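Local coordinates for protein cysteine protease-like virA (PDB 3EB8) that is a secreted Shigella effector of the EspG/VirA family required for entry into epithelial cells and for spread within and between them, its reported alpha-tubulin protease activity being disputed, at residues I124-Y129 / H241-S246; F130-T135 / I342-R347; K157-N162 / I278-A283; E164-L169 / S203-Q208. All coordinates share one frame; numbering follows the deposited sequence.

Overall arrangement
From the N terminus, the loop that follows strand 121-123 supplies first 124-129 and then 130-135, the opening halves of contacts 1 and 2. Strand 157-160 and the start of helix 167-176 begin contacts 3 and 4. Contact 4 closes first, at 203-208, and so lies within the spans of the other three. Contact 1 closes at 241-246, where helix 245-265 starts; contact 3 at strand 274-283; contact 2 last, at 342-347. Contact 1 therefore crosses both 2 and 3, whereas contact 3 falls within contact 2. Contacts 1 and 2 touch beside helix 245-265; contacts 3 and 4 touch where the mixed sheet passes into the helices, their centres about 15 Å apart.

Contact 1: residues I124-Y129 / H241-S246; sequences IPNDDY and HITSSS
The contact is built round a helix N-cap: Ser244 directly precedes helix 245-265, and residues 124-129, which follow strand 121-123, lie against that helix start. Serine hydroxyls give the clear hydrogen bonds between the segments. Ser244 holds OG in the crowded position between its backbone N and carbonyl carbon (chi1 72°), where it both caps Val247 N and donates to Asn126 OD1 at 2.6 Å. The hydroxyl comes in from above the amide plane, 37° out of it. Two residues past the cap, in the first turn, Ser246 OG donates to the syn side of Asp128 OD2 at 3.0 Å. Asp128 reaches this point because its CG also takes the crowded position (chi1 42°), folding the carboxylate back toward the helix. Its OD2 lies 3.6 Å from Ser245 N, so the negative charge faces the helix N terminus, a placement likely to be favourable and to keep the acid ionised.

The ND2 end of the Asn126 amide points to Thr243, with Asn126 ND2 2.7 Å from Thr243 OG1 and the two side chains crossing at about a right angle. One amide thus faces two successive hydroxyl residues ahead of the helix.

Packing is lighter. Ile124 puts CG2, anti to its backbone N, against Ser246 C at 3.8 Å, and its side chain continues onto Val247 and Ile250 of the same helix. At the Tyr129 end of the segment the backbones come close enough for a C-H...O contact, Tyr129 CA lying 3.2 Å from Thr243 O.

Contact 2: residues F130-T135 / I342-R347; sequences FHVKDT and IPPESR
Pro344 presents its ring to the loop 130-135, and the contact can be traced round that ring. CB, directed at the loop, rests on the carbonyl oxygen of Phe130, with Pro344 CB and Phe130 O 3.2 Å apart. The next atom, CG, sits equally close to the same oxygen and faces Phe130 CB more loosely, at 4.3 Å. CD is still 4.0 Å from Phe130 O and also meets a methyl group, Val132 CG2 lying 4.2 Å from Pro344 CD. That methyl is anti to the carbonyl carbon of Val132 and spans both prolines, approaching Pro343 CB obliquely at 3.6 Å. The Phe130 ring turns away from the prolines toward Ile242 and helix 245-265.

The polar link between the segments is a water, which accepts from Val132 N and donates to Glu345 OE2 at 2.9 Å.

Behind the prolines, Arg347 folds back on its own segment. Its NE and NH2 both donate to Ile342 O, side-on, with the oxygen only 2° out of the guanidinium plane, while NH1 goes to Leu240 O. The rotation of the guanidinium is thereby fixed, with Pro344 N above one face, offset toward the rim. Ser346 N bonds to Pro343 O, and Arg347 N bonds to Pro344 O at 3.0 Å. This i+3 to i pattern is the mark of the short 3-10 turn that leads from helix 335-341 into strand 348-356.

Contact 3: residues K157-N162 / I278-A283; sequences KIYFNN and IIKINA
Side chains on these two parallel strands pair row by row, Ile158 with Ile279 and Phe160 with Ile281 on one face, Tyr159 with Lys280 on the other. The strand axes run 4.7 Å apart and 9° from parallel, tied by an alternating ladder whose straightest bond is Ile279 N to Lys157 O (175°).

Ile158 and Ile279 stand alongside each other with their side chains running in the same direction, CG2 to CG2 4.1 Å. Phe160 behaves differently: with CG anti to the backbone N (chi1 177°), the ring crosses Ile281 at about a right angle and runs on along the partner strand, until CZ lies 3.9 Å from Ala283 CB.

On the other face Lys280 bends at chi2 and crosses Tyr159 obliquely. Its CE packs 3.4 Å from Tyr159 CD1, and NZ rises over the ring face, 4.3 Å from the centroid, a cation-pi pair. The same ammonium makes a weak hydrogen bond to Asn162 OD1.

Asn161 and Asn162, both with positive phi, form the two-residue loop of a hairpin, close to a type I' turn. Ile281 O accepts Asn161 N at 2.8 Å and also a hydrogen bond from a water that takes one from Asn162 N.

The hairpin returns as strand 163-164, strand 300-312 flanks 274-283 on its other side, and Leu232 and Phe228 of helix 226-234 pack against the Ile158-Phe160 face.

Contact 4: residues E164-L169 / S203-Q208; sequences EIPLKL and SNFPQQ
Leu169 and Asn204 are where the backbones come nearest, CA to CA 6.0 Å. In Leu169, CG anti to the backbone N (chi1 172°) swings toward 203-208, and chi2 near 53° then splits the methyls, Leu169 CD2 going to Phe205 CE1 at 3.8 Å and CD1 to Asn204 ND2. Asn204 extends its side chain with CG anti to the carbonyl carbon (chi1 -78°), laying the amide along the backbone of Leu169: ND2 is 3.5 Å from Leu169 CA. That ND2 is held by two acceptors, Ile200 O in its own helix and Asp172 OD2 in the facing one. OD1 of the same amide lies against aliphatic carbon, 3.2 Å from Lys168 CG. Lys168 bends at chi2 and chi4, and its NZ forms a salt bridge with the same Asp172, so one carboxylate serves both residues.

Phe205 likewise has CG anti to its carbonyl carbon, and its ring tip CZ touches Pro166 CD at 3.8 Å, the side chains crossing at about a right angle. Lys216 and Phe219 of helix 210-221 also meet the Phe205 ring.

Pro166 is the N-cap residue of helix 167-176. The whole is a helix-helix junction in which a proline-led helix start packs against the C-terminal part of helix 194-204, of which only the 203-208 side belongs to the region assigned to tubulin binding.

Contact 1: residues I124-Y129 / H241-S246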
loop_
_atom_site.group_PDB
_atom_site.type_symbol
_atom_site.label_atom_id
_atom_site.label_comp_id
_atom_site.label_asym_id
_atom_site.label_seq_id
_atom_site.Cartn_x
_atom_site.Cartn_y
_atom_site.Cartn_z
ATOM N N ILE A 124 -6.613 -10.693 2.756
ATOM C CA ILE A 124 -6.379 -12.122 2.866
ATOM C C ILE A 124 -6.432 -12.484 4.344
ATOM O O ILE A 124 -5.606 -12.017 5.126
ATOM C CB ILE A 124 -4.983 -12.492 2.312
ATOM C CG1 ILE A 124 -4.802 -11.936 0.893
ATOM C CG2 ILE A 124 -4.768 -13.977 2.336
ATOM C CD1 ILE A 124 -5.974 -12.229 -0.021
ATOM N N PRO A 125 -7.424 -13.285 4.750
ATOM C CA PRO A 125 -7.545 -13.630 6.173
ATOM C C PRO A 125 -6.306 -14.355 6.708
ATOM O O PRO A 125 -5.857 -15.348 6.126
ATOM C CB PRO A 125 -8.766 -14.560 6.211
ATOM C CG PRO A 125 -9.548 -14.216 4.992
ATOM C CD PRO A 125 -8.522 -13.848 3.947
ATOM N N ASN A 126 -5.768 -13.841 7.811
ATOM C CA ASN A 126 -4.555 -14.368 8.426
ATOM C C ASN A 126 -4.811 -14.956 9.805
ATOM O O ASN A 126 -4.391 -14.382 10.815
ATOM C CB ASN A 126 -3.498 -13.261 8.554
ATOM C CG ASN A 126 -2.804 -12.950 7.235
ATOM O OD1 ASN A 126 -2.747 -13.795 6.339
ATOM N ND2 ASN A 126 -2.263 -11.732 7.117
ATOM N N ASP A 127 -5.496 -16.093 9.848
ATOM C CA ASP A 127 -5.756 -16.788 11.106
ATOM C C ASP A 127 -4.553 -17.659 11.431
ATOM O O ASP A 127 -4.174 -17.823 12.593
ATOM C CB ASP A 127 -6.995 -17.675 10.979
ATOM C CG ASP A 127 -7.912 -17.227 9.868
ATOM O OD1 ASP A 127 -8.118 -16.003 9.734
ATOM O OD2 ASP A 127 -8.415 -18.094 9.122
ATOM N N ASP A 128 -3.966 -18.225 10.385
ATOM C CA ASP A 128 -2.784 -19.054 10.523
ATOM C C ASP A 128 -1.545 -18.232 10.196
ATOM O O ASP A 128 -0.802 -18.562 9.268
ATOM C CB ASP A 128 -2.881 -20.259 9.589
ATOM C CG ASP A 128 -3.434 -19.892 8.216
ATOM O OD1 ASP A 128 -4.541 -20.371 7.879
ATOM O OD2 ASP A 128 -2.769 -19.119 7.480
ATOM N N TYR A 129 -1.332 -17.161 10.956
ATOM C CA TYR A 129 -0.197 -16.271 10.727
ATOM C C TYR A 129 1.083 -16.907 11.242
ATOM O O TYR A 129 1.067 -17.668 12.200
ATOM C CB TYR A 129 -0.425 -14.914 11.395
ATOM C CG TYR A 129 -0.674 -15.031 12.863
ATOM C CD1 TYR A 129 0.387 -15.104 13.767
ATOM C CD2 TYR A 129 -1.971 -15.100 13.362
ATOM C CE1 TYR A 129 0.160 -15.230 15.135
ATOM C CE2 TYR A 129 -2.209 -15.226 14.730
ATOM C CZ TYR A 129 -1.140 -15.291 15.603
ATOM O OH TYR A 129 -1.373 -15.416 16.948
ATOM N N HIS A 241 5.212 -8.965 3.215
ATOM C CA HIS A 241 3.832 -9.435 3.059
ATOM C C HIS A 241 3.614 -10.923 3.309
ATOM O O HIS A 241 2.474 -11.368 3.345
ATOM C CB HIS A 241 3.306 -9.126 1.648
ATOM C CG HIS A 241 4.102 -9.769 0.551
ATOM N ND1 HIS A 241 5.293 -9.244 0.088
ATOM C CD2 HIS A 241 3.899 -10.904 -0.159
ATOM C CE1 HIS A 241 5.780 -10.017 -0.864
ATOM N NE2 HIS A 241 4.950 -11.032 -1.037
ATOM N N ILE A 242 4.667 -11.710 3.417
ATOM C CA ILE A 242 4.442 -13.137 3.610
ATOM C C ILE A 242 4.078 -13.388 5.069
ATOM O O ILE A 242 4.956 -13.591 5.891
ATOM C CB ILE A 242 5.670 -13.973 3.213
ATOM C CG1 ILE A 242 6.170 -13.562 1.835
ATOM C CG2 ILE A 242 5.319 -15.447 3.197
ATOM C CD1 ILE A 242 5.174 -13.811 0.753
ATOM N N THR A 243 2.788 -13.359 5.395
ATOM C CA THR A 243 2.380 -13.433 6.790
ATOM C C THR A 243 1.670 -14.727 7.140
ATOM O O THR A 243 1.367 -14.968 8.305
ATOM C CB THR A 243 1.468 -12.243 7.199
ATOM O OG1 THR A 243 0.299 -12.230 6.378
ATOM C CG2 THR A 243 2.208 -10.922 7.061
ATOM N N SER A 244 1.393 -15.558 6.141
ATOM C CA SER A 244 0.656 -16.785 6.405
ATOM C C SER A 244 0.614 -17.710 5.208
ATOM O O SER A 244 0.880 -17.300 4.076
ATOM C CB SER A 244 -0.776 -16.452 6.819
ATOM O OG SER A 244 -1.512 -15.988 5.705
ATOM N N SER A 245 0.254 -18.960 5.474
ATOM C CA SER A 245 0.020 -19.953 4.439
ATOM C C SER A 245 -1.056 -19.453 3.480
ATOM O O SER A 245 -0.992 -19.719 2.277
ATOM C CB SER A 245 -0.427 -21.263 5.080
ATOM O OG SER A 245 0.321 -21.509 6.252
ATOM N N SER A 246 -2.034 -18.721 4.020
ATOM C CA SER A 246 -3.156 -18.208 3.232
ATOM C C SER A 246 -2.695 -17.194 2.201
ATOM O O SER A 246 -3.152 -17.209 1.061
ATOM C CB SER A 246 -4.219 -17.589 4.134
ATOM O OG SER A 246 -4.555 -18.476 5.177
#

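Contact 2: residues F130-T135 / I342-R347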
loop_
_atom_site.group_PDB
_atom_site.type_symbol
_atom_site.label_atom_id
_atom_site.label_comp_id
_atom_site.label_asym_id
_atom_site.label_seq_id
_atom_site.Cartn_x
_atom_site.Cartn_y
_atom_site.Cartn_z
ATOM N N PHE A 130 2.189 -16.592 10.584
ATOM C CA PHE A 130 3.496 -17.084 10.986
ATOM C C PHE A 130 3.967 -16.405 12.258
ATOM O O PHE A 130 3.601 -15.258 12.526
ATOM C CB PHE A 130 4.524 -16.824 9.884
ATOM C CG PHE A 130 4.233 -17.538 8.602
ATOM C CD1 PHE A 130 3.794 -18.857 8.606
ATOM C CD2 PHE A 130 4.417 -16.897 7.385
ATOM C CE1 PHE A 130 3.523 -19.519 7.409
ATOM C CE2 PHE A 130 4.159 -17.554 6.184
ATOM C CZ PHE A 130 3.713 -18.861 6.192
ATOM N N HIS A 131 4.790 -17.105 13.037
ATOM C CA HIS A 131 5.426 -16.501 14.199
ATOM C C HIS A 131 6.618 -15.659 13.776
ATOM O O HIS A 131 7.170 -15.860 12.694
ATOM C CB HIS A 131 5.896 -17.578 15.173
ATOM C CG HIS A 131 4.785 -18.396 15.746
ATOM N ND1 HIS A 131 4.724 -19.769 15.615
ATOM C CD2 HIS A 131 3.685 -18.036 16.447
ATOM C CE1 HIS A 131 3.638 -20.218 16.219
ATOM N NE2 HIS A 131 2.988 -19.186 16.730
ATOM N N VAL A 132 7.019 -14.721 14.625
ATOM C CA VAL A 132 8.270 -14.000 14.424
ATOM C C VAL A 132 9.421 -14.991 14.360
ATOM O O VAL A 132 9.509 -15.907 15.185
ATOM C CB VAL A 132 8.542 -13.027 15.578
ATOM C CG1 VAL A 132 9.851 -12.292 15.366
ATOM C CG2 VAL A 132 7.382 -12.036 15.727
ATOM N N LYS A 133 10.298 -14.814 13.382
ATOM C CA LYS A 133 11.501 -15.620 13.274
ATOM C C LYS A 133 12.725 -14.713 13.353
ATOM O O LYS A 133 12.649 -13.533 13.024
ATOM C CB LYS A 133 11.490 -16.412 11.966
ATOM C CG LYS A 133 10.357 -17.424 11.868
ATOM C CD LYS A 133 10.276 -18.002 10.466
ATOM C CE LYS A 133 9.021 -18.848 10.278
ATOM N NZ LYS A 133 8.803 -19.192 8.838
ATOM N N ASP A 134 13.845 -15.276 13.800
ATOM C CA ASP A 134 15.093 -14.534 13.957
ATOM C C ASP A 134 15.564 -13.907 12.657
ATOM O O ASP A 134 16.431 -13.035 12.671
ATOM C CB ASP A 134 16.201 -15.463 14.464
ATOM C CG ASP A 134 15.992 -15.879 15.886
ATOM O OD1 ASP A 134 15.048 -15.349 16.513
ATOM O OD2 ASP A 134 16.767 -16.728 16.381
ATOM N N THR A 135 15.013 -14.368 11.540
ATOM C CA THR A 135 15.465 -13.921 10.235
ATOM C C THR A 135 14.628 -12.764 9.695
ATOM O O THR A 135 14.981 -12.173 8.674
ATOM C CB THR A 135 15.442 -15.075 9.210
ATOM O OG1 THR A 135 14.176 -15.741 9.259
ATOM C CG2 THR A 135 16.549 -16.088 9.497
ATOM N N ILE A 342 6.876 -5.259 14.513
ATOM C CA ILE A 342 5.949 -5.544 13.410
ATOM C C ILE A 342 5.892 -7.031 13.057
ATOM O O ILE A 342 6.350 -7.426 11.987
ATOM C CB ILE A 342 6.361 -4.784 12.120
ATOM C CG1 ILE A 342 6.919 -3.397 12.466
ATOM C CG2 ILE A 342 5.172 -4.708 11.141
ATOM C CD1 ILE A 342 7.566 -2.685 11.312
ATOM N N PRO A 343 5.356 -7.859 13.973
ATOM C CA PRO A 343 5.193 -9.300 13.752
ATOM C C PRO A 343 4.128 -9.534 12.695
ATOM O O PRO A 343 3.255 -8.689 12.567
ATOM C CB PRO A 343 4.657 -9.795 15.113
ATOM C CG PRO A 343 3.995 -8.588 15.707
ATOM C CD PRO A 343 4.968 -7.493 15.352
ATOM N N PRO A 344 4.186 -10.670 11.973
ATOM C CA PRO A 344 3.170 -11.065 10.985
ATOM C C PRO A 344 1.717 -10.826 11.439
ATOM O O PRO A 344 0.915 -10.282 10.664
ATOM C CB PRO A 344 3.430 -12.562 10.804
ATOM C CG PRO A 344 4.885 -12.709 11.054
ATOM C CD PRO A 344 5.274 -11.661 12.065
ATOM N N GLU A 345 1.396 -11.222 12.666
ATOM C CA GLU A 345 0.055 -11.070 13.216
ATOM C C GLU A 345 -0.450 -9.631 13.221
ATOM O O GLU A 345 -1.649 -9.396 13.186
ATOM C CB GLU A 345 -0.015 -11.645 14.637
ATOM C CG GLU A 345 1.251 -11.420 15.452
ATOM C CD GLU A 345 1.361 -12.348 16.660
ATOM O OE1 GLU A 345 0.533 -12.220 17.592
ATOM O OE2 GLU A 345 2.284 -13.198 16.680
ATOM N N SER A 346 0.448 -8.659 13.286
ATOM C CA SER A 346 -0.011 -7.270 13.268
ATOM C C SER A 346 0.040 -6.596 11.898
ATOM O O SER A 346 -0.273 -5.407 11.775
ATOM C CB SER A 346 0.708 -6.427 14.323
ATOM O OG SER A 346 2.004 -6.925 14.564
ATOM N N ARG A 347 0.415 -7.350 10.868
ATOM C CA ARG A 347 0.381 -6.811 9.510
ATOM C C ARG A 347 -0.876 -7.284 8.823
ATOM O O ARG A 347 -1.229 -8.456 8.912
ATOM C CB ARG A 347 1.577 -7.256 8.668
ATOM C CG ARG A 347 2.926 -6.994 9.247
ATOM C CD ARG A 347 3.952 -7.695 8.425
ATOM N NE ARG A 347 5.046 -8.117 9.266
ATOM C CZ ARG A 347 5.913 -9.068 8.949
ATOM N NH1 ARG A 347 5.827 -9.700 7.785
ATOM N NH2 ARG A 347 6.875 -9.382 9.803
HETATM O O HOH W 1 4.828 -14.527 16.765
#

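Contact 3: residues K157-N162 / I278-A283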
loop_
_atom_site.group_PDB
_atom_site.type_symbol
_atom_site.label_atom_id
_atom_site.label_comp_id
_atom_site.label_asym_id
_atom_site.label_seq_id
_atom_site.Cartn_x
_atom_site.Cartn_y
_atom_site.Cartn_z
ATOM N N LYS A 157 6.777 6.020 -4.703
ATOM C CA LYS A 157 6.396 7.286 -4.090
ATOM C C LYS A 157 6.173 7.109 -2.613
ATOM O O LYS A 157 5.605 6.116 -2.179
ATOM C CB LYS A 157 5.137 7.849 -4.723
ATOM C CG LYS A 157 5.358 8.390 -6.118
ATOM C CD LYS A 157 4.056 8.876 -6.733
ATOM C CE LYS A 157 4.301 9.498 -8.096
ATOM N NZ LYS A 157 3.046 9.503 -8.895
ATOM N N ILE A 158 6.612 8.082 -1.832
ATOM C CA ILE A 158 6.532 7.972 -0.395
ATOM C C ILE A 158 5.872 9.209 0.165
ATOM O O ILE A 158 6.261 10.329 -0.166
ATOM C CB ILE A 158 7.918 7.819 0.226
ATOM C CG1 ILE A 158 8.633 6.623 -0.389
ATOM C CG2 ILE A 158 7.799 7.679 1.761
ATOM C CD1 ILE A 158 10.124 6.749 -0.379
ATOM N N TYR A 159 4.880 9.001 1.023
ATOM C CA TYR A 159 4.119 10.100 1.605
ATOM C C TYR A 159 4.094 10.045 3.125
ATOM O O TYR A 159 3.949 8.979 3.706
ATOM C CB TYR A 159 2.677 10.072 1.116
ATOM C CG TYR A 159 2.531 10.059 -0.362
ATOM C CD1 TYR A 159 2.450 8.860 -1.054
ATOM C CD2 TYR A 159 2.474 11.248 -1.085
ATOM C CE1 TYR A 159 2.317 8.838 -2.436
ATOM C CE2 TYR A 159 2.338 11.240 -2.471
ATOM C CZ TYR A 159 2.253 10.031 -3.143
ATOM O OH TYR A 159 2.128 10.002 -4.513
ATOM N N PHE A 160 4.245 11.192 3.769
ATOM C CA PHE A 160 3.806 11.298 5.146
ATOM C C PHE A 160 2.583 12.198 5.190
ATOM O O PHE A 160 2.626 13.337 4.730
ATOM C CB PHE A 160 4.897 11.848 6.055
ATOM C CG PHE A 160 4.445 12.032 7.468
ATOM C CD1 PHE A 160 4.623 11.035 8.401
ATOM C CD2 PHE A 160 3.820 13.186 7.859
ATOM C CE1 PHE A 160 4.191 11.205 9.697
ATOM C CE2 PHE A 160 3.388 13.351 9.149
ATOM C CZ PHE A 160 3.572 12.366 10.067
ATOM N N ASN A 161 1.489 11.682 5.732
ATOM C CA ASN A 161 0.241 12.437 5.788
ATOM C C ASN A 161 -0.115 13.146 4.487
ATOM O O ASN A 161 -0.382 14.338 4.472
ATOM C CB ASN A 161 0.246 13.418 6.966
ATOM C CG ASN A 161 -0.563 12.903 8.148
ATOM O OD1 ASN A 161 -1.795 12.911 8.106
ATOM N ND2 ASN A 161 0.124 12.440 9.203
ATOM N N ASN A 162 -0.111 12.399 3.393
ATOM C CA ASN A 162 -0.515 12.939 2.099
ATOM C C ASN A 162 0.439 13.973 1.531
ATOM O O ASN A 162 0.063 14.774 0.677
ATOM C CB ASN A 162 -1.924 13.519 2.182
ATOM C CG ASN A 162 -2.989 12.455 2.067
ATOM O OD1 ASN A 162 -2.977 11.654 1.131
ATOM N ND2 ASN A 162 -3.921 12.440 3.019
ATOM N N ILE A 278 4.632 1.973 -3.220
ATOM C CA ILE A 278 3.893 3.155 -2.808
ATOM C C ILE A 278 3.688 3.091 -1.297
ATOM O O ILE A 278 2.956 2.240 -0.780
ATOM C CB ILE A 278 2.536 3.338 -3.541
ATOM C CG1 ILE A 278 2.733 3.956 -4.936
ATOM C CG2 ILE A 278 1.661 4.336 -2.783
ATOM C CD1 ILE A 278 3.484 3.118 -5.899
ATOM N N ILE A 279 4.342 4.009 -0.600
ATOM C CA ILE A 279 4.401 3.995 0.848
ATOM C C ILE A 279 3.727 5.221 1.450
ATOM O O ILE A 279 4.142 6.344 1.218
ATOM C CB ILE A 279 5.870 3.909 1.311
ATOM C CG1 ILE A 279 6.442 2.548 0.898
ATOM C CG2 ILE A 279 5.976 4.127 2.826
ATOM C CD1 ILE A 279 7.959 2.503 0.856
ATOM N N LYS A 280 2.667 4.994 2.205
ATOM C CA LYS A 280 1.999 6.079 2.913
ATOM C C LYS A 280 2.186 5.903 4.416
ATOM O O LYS A 280 1.926 4.828 4.951
ATOM C CB LYS A 280 0.516 6.147 2.556
ATOM C CG LYS A 280 0.266 6.569 1.113
ATOM C CD LYS A 280 -0.859 7.599 1.018
ATOM C CE LYS A 280 -0.781 8.386 -0.294
ATOM N NZ LYS A 280 -1.679 9.581 -0.348
ATOM N N ILE A 281 2.667 6.955 5.079
ATOM C CA ILE A 281 2.936 6.923 6.506
ATOM C C ILE A 281 2.196 8.066 7.153
ATOM O O ILE A 281 2.245 9.195 6.654
ATOM C CB ILE A 281 4.463 7.059 6.822
ATOM C CG1 ILE A 281 5.248 5.922 6.180
ATOM C CG2 ILE A 281 4.703 7.049 8.321
ATOM C CD1 ILE A 281 6.722 6.143 6.079
ATOM N N ASN A 282 1.514 7.760 8.262
ATOM C CA ASN A 282 0.809 8.738 9.067
ATOM C C ASN A 282 1.133 8.561 10.549
ATOM O O ASN A 282 1.401 7.454 11.002
ATOM C CB ASN A 282 -0.695 8.627 8.841
ATOM C CG ASN A 282 -1.091 9.022 7.431
ATOM O OD1 ASN A 282 -1.080 10.199 7.086
ATOM N ND2 ASN A 282 -1.429 8.037 6.602
ATOM N N ALA A 283 1.124 9.656 11.298
ATOM C CA ALA A 283 1.358 9.589 12.722
ATOM C C ALA A 283 0.046 9.156 13.346
ATOM O O ALA A 283 -0.994 9.398 12.769
ATOM C CB ALA A 283 1.782 10.947 13.238
HETATM O O HOH W 2 0.763 9.774 4.022
#

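Contact 4: residues E164-L169 / S203-Q208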
loop_
_atom_site.group_PDB
_atom_site.type_symbol
_atom_site.label_atom_id
_atom_site.label_comp_id
_atom_site.label_asym_id
_atom_site.label_seq_id
_atom_site.Cartn_x
_atom_site.Cartn_y
_atom_site.Cartn_z
ATOM N N GLU A 164 3.984 14.240 -0.453
ATOM C CA GLU A 164 5.073 13.535 -1.111
ATOM C C GLU A 164 6.424 13.964 -0.539
ATOM O O GLU A 164 6.777 15.143 -0.552
ATOM C CB GLU A 164 5.047 13.695 -2.630
ATOM C CG GLU A 164 6.252 13.046 -3.304
ATOM C CD GLU A 164 6.032 12.694 -4.773
ATOM O OE1 GLU A 164 6.783 11.838 -5.289
ATOM O OE2 GLU A 164 5.121 13.263 -5.410
ATOM N N ILE A 165 7.152 13.001 -0.000
ATOM C CA ILE A 165 8.524 13.226 0.387
ATOM C C ILE A 165 9.407 13.030 -0.844
ATOM O O ILE A 165 9.467 11.946 -1.427
ATOM C CB ILE A 165 8.963 12.263 1.499
ATOM C CG1 ILE A 165 8.048 12.407 2.710
ATOM C CG2 ILE A 165 10.423 12.510 1.875
ATOM C CD1 ILE A 165 8.487 11.619 3.915
ATOM N N PRO A 166 10.091 14.092 -1.254
ATOM C CA PRO A 166 10.899 14.001 -2.468
ATOM C C PRO A 166 11.898 12.855 -2.357
ATOM O O PRO A 166 12.548 12.709 -1.322
ATOM C CB PRO A 166 11.629 15.346 -2.497
ATOM C CG PRO A 166 10.752 16.265 -1.705
ATOM C CD PRO A 166 10.108 15.433 -0.649
ATOM N N LEU A 167 12.020 12.064 -3.420
ATOM C CA LEU A 167 12.890 10.893 -3.442
ATOM C C LEU A 167 14.358 11.215 -3.194
ATOM O O LEU A 167 15.069 10.444 -2.546
ATOM C CB LEU A 167 12.724 10.123 -4.758
ATOM C CG LEU A 167 11.502 9.198 -4.800
ATOM C CD1 LEU A 167 11.170 8.768 -6.232
ATOM C CD2 LEU A 167 11.696 7.978 -3.899
ATOM N N LYS A 168 14.816 12.346 -3.711
ATOM C CA LYS A 168 16.198 12.756 -3.502
ATOM C C LYS A 168 16.464 12.954 -2.000
ATOM O O LYS A 168 17.559 12.672 -1.501
ATOM C CB LYS A 168 16.503 14.029 -4.304
ATOM C CG LYS A 168 17.860 14.664 -4.023
ATOM C CD LYS A 168 19.009 13.796 -4.529
ATOM C CE LYS A 168 20.328 14.566 -4.535
ATOM N NZ LYS A 168 20.530 15.337 -3.272
ATOM N N LEU A 169 15.454 13.442 -1.291
ATOM C CA LEU A 169 15.544 13.660 0.143
ATOM C C LEU A 169 15.577 12.333 0.877
ATOM O O LEU A 169 16.266 12.196 1.887
ATOM C CB LEU A 169 14.355 14.477 0.637
ATOM C CG LEU A 169 14.220 14.607 2.147
ATOM C CD1 LEU A 169 15.522 15.114 2.760
ATOM C CD2 LEU A 169 13.064 15.535 2.483
ATOM N N SER A 203 18.802 21.333 1.934
ATOM C CA SER A 203 19.285 21.070 0.576
ATOM C C SER A 203 18.130 20.762 -0.376
ATOM O O SER A 203 18.184 21.102 -1.551
ATOM C CB SER A 203 20.279 19.896 0.556
ATOM O OG SER A 203 21.587 20.288 0.948
ATOM N N ASN A 204 17.090 20.111 0.139
ATOM C CA ASN A 204 16.001 19.604 -0.704
ATOM C C ASN A 204 14.734 20.433 -0.678
ATOM O O ASN A 204 13.766 20.101 -1.358
ATOM C CB ASN A 204 15.649 18.153 -0.344
ATOM C CG ASN A 204 16.632 17.162 -0.916
ATOM O OD1 ASN A 204 16.641 16.909 -2.123
ATOM N ND2 ASN A 204 17.485 16.608 -0.055
ATOM N N PHE A 205 14.743 21.493 0.118
ATOM C CA PHE A 205 13.613 22.412 0.193
ATOM C C PHE A 205 14.089 23.869 0.124
ATOM O O PHE A 205 14.224 24.537 1.148
ATOM C CB PHE A 205 12.805 22.174 1.472
ATOM C CG PHE A 205 11.930 20.947 1.426
ATOM C CD1 PHE A 205 12.030 19.968 2.408
ATOM C CD2 PHE A 205 11.003 20.774 0.418
ATOM C CE1 PHE A 205 11.218 18.835 2.380
ATOM C CE2 PHE A 205 10.192 19.643 0.382
ATOM C CZ PHE A 205 10.303 18.674 1.365
ATOM N N PRO A 206 14.344 24.363 -1.096
ATOM C CA PRO A 206 14.801 25.740 -1.327
ATOM C C PRO A 206 13.680 26.762 -1.125
ATOM O O PRO A 206 13.908 27.828 -0.546
ATOM C CB PRO A 206 15.224 25.736 -2.804
ATOM C CG PRO A 206 15.155 24.300 -3.257
ATOM C CD PRO A 206 14.183 23.619 -2.354
ATOM N N GLN A 207 12.484 26.424 -1.599
ATOM C CA GLN A 207 11.320 27.311 -1.531
ATOM C C GLN A 207 11.043 27.851 -0.119
ATOM O O GLN A 207 11.186 27.139 0.874
ATOM C CB GLN A 207 10.079 26.595 -2.070
ATOM C CG GLN A 207 10.352 25.550 -3.163
ATOM C CD GLN A 207 10.710 24.166 -2.613
ATOM O OE1 GLN A 207 10.600 23.157 -3.316
ATOM N NE2 GLN A 207 11.135 24.119 -1.356
ATOM N N GLN A 208 10.635 29.113 -0.039
ATOM C CA GLN A 208 10.485 29.785 1.246
ATOM C C GLN A 208 9.019 29.955 1.672
ATOM O O GLN A 208 8.736 30.518 2.730
ATOM C CB GLN A 208 11.186 31.142 1.199
ATOM C CG GLN A 208 11.929 31.509 2.475
ATOM C CD GLN A 208 13.241 30.756 2.632
ATOM O OE1 GLN A 208 13.729 30.128 1.691
ATOM N NE2 GLN A 208 13.816 30.814 3.827
#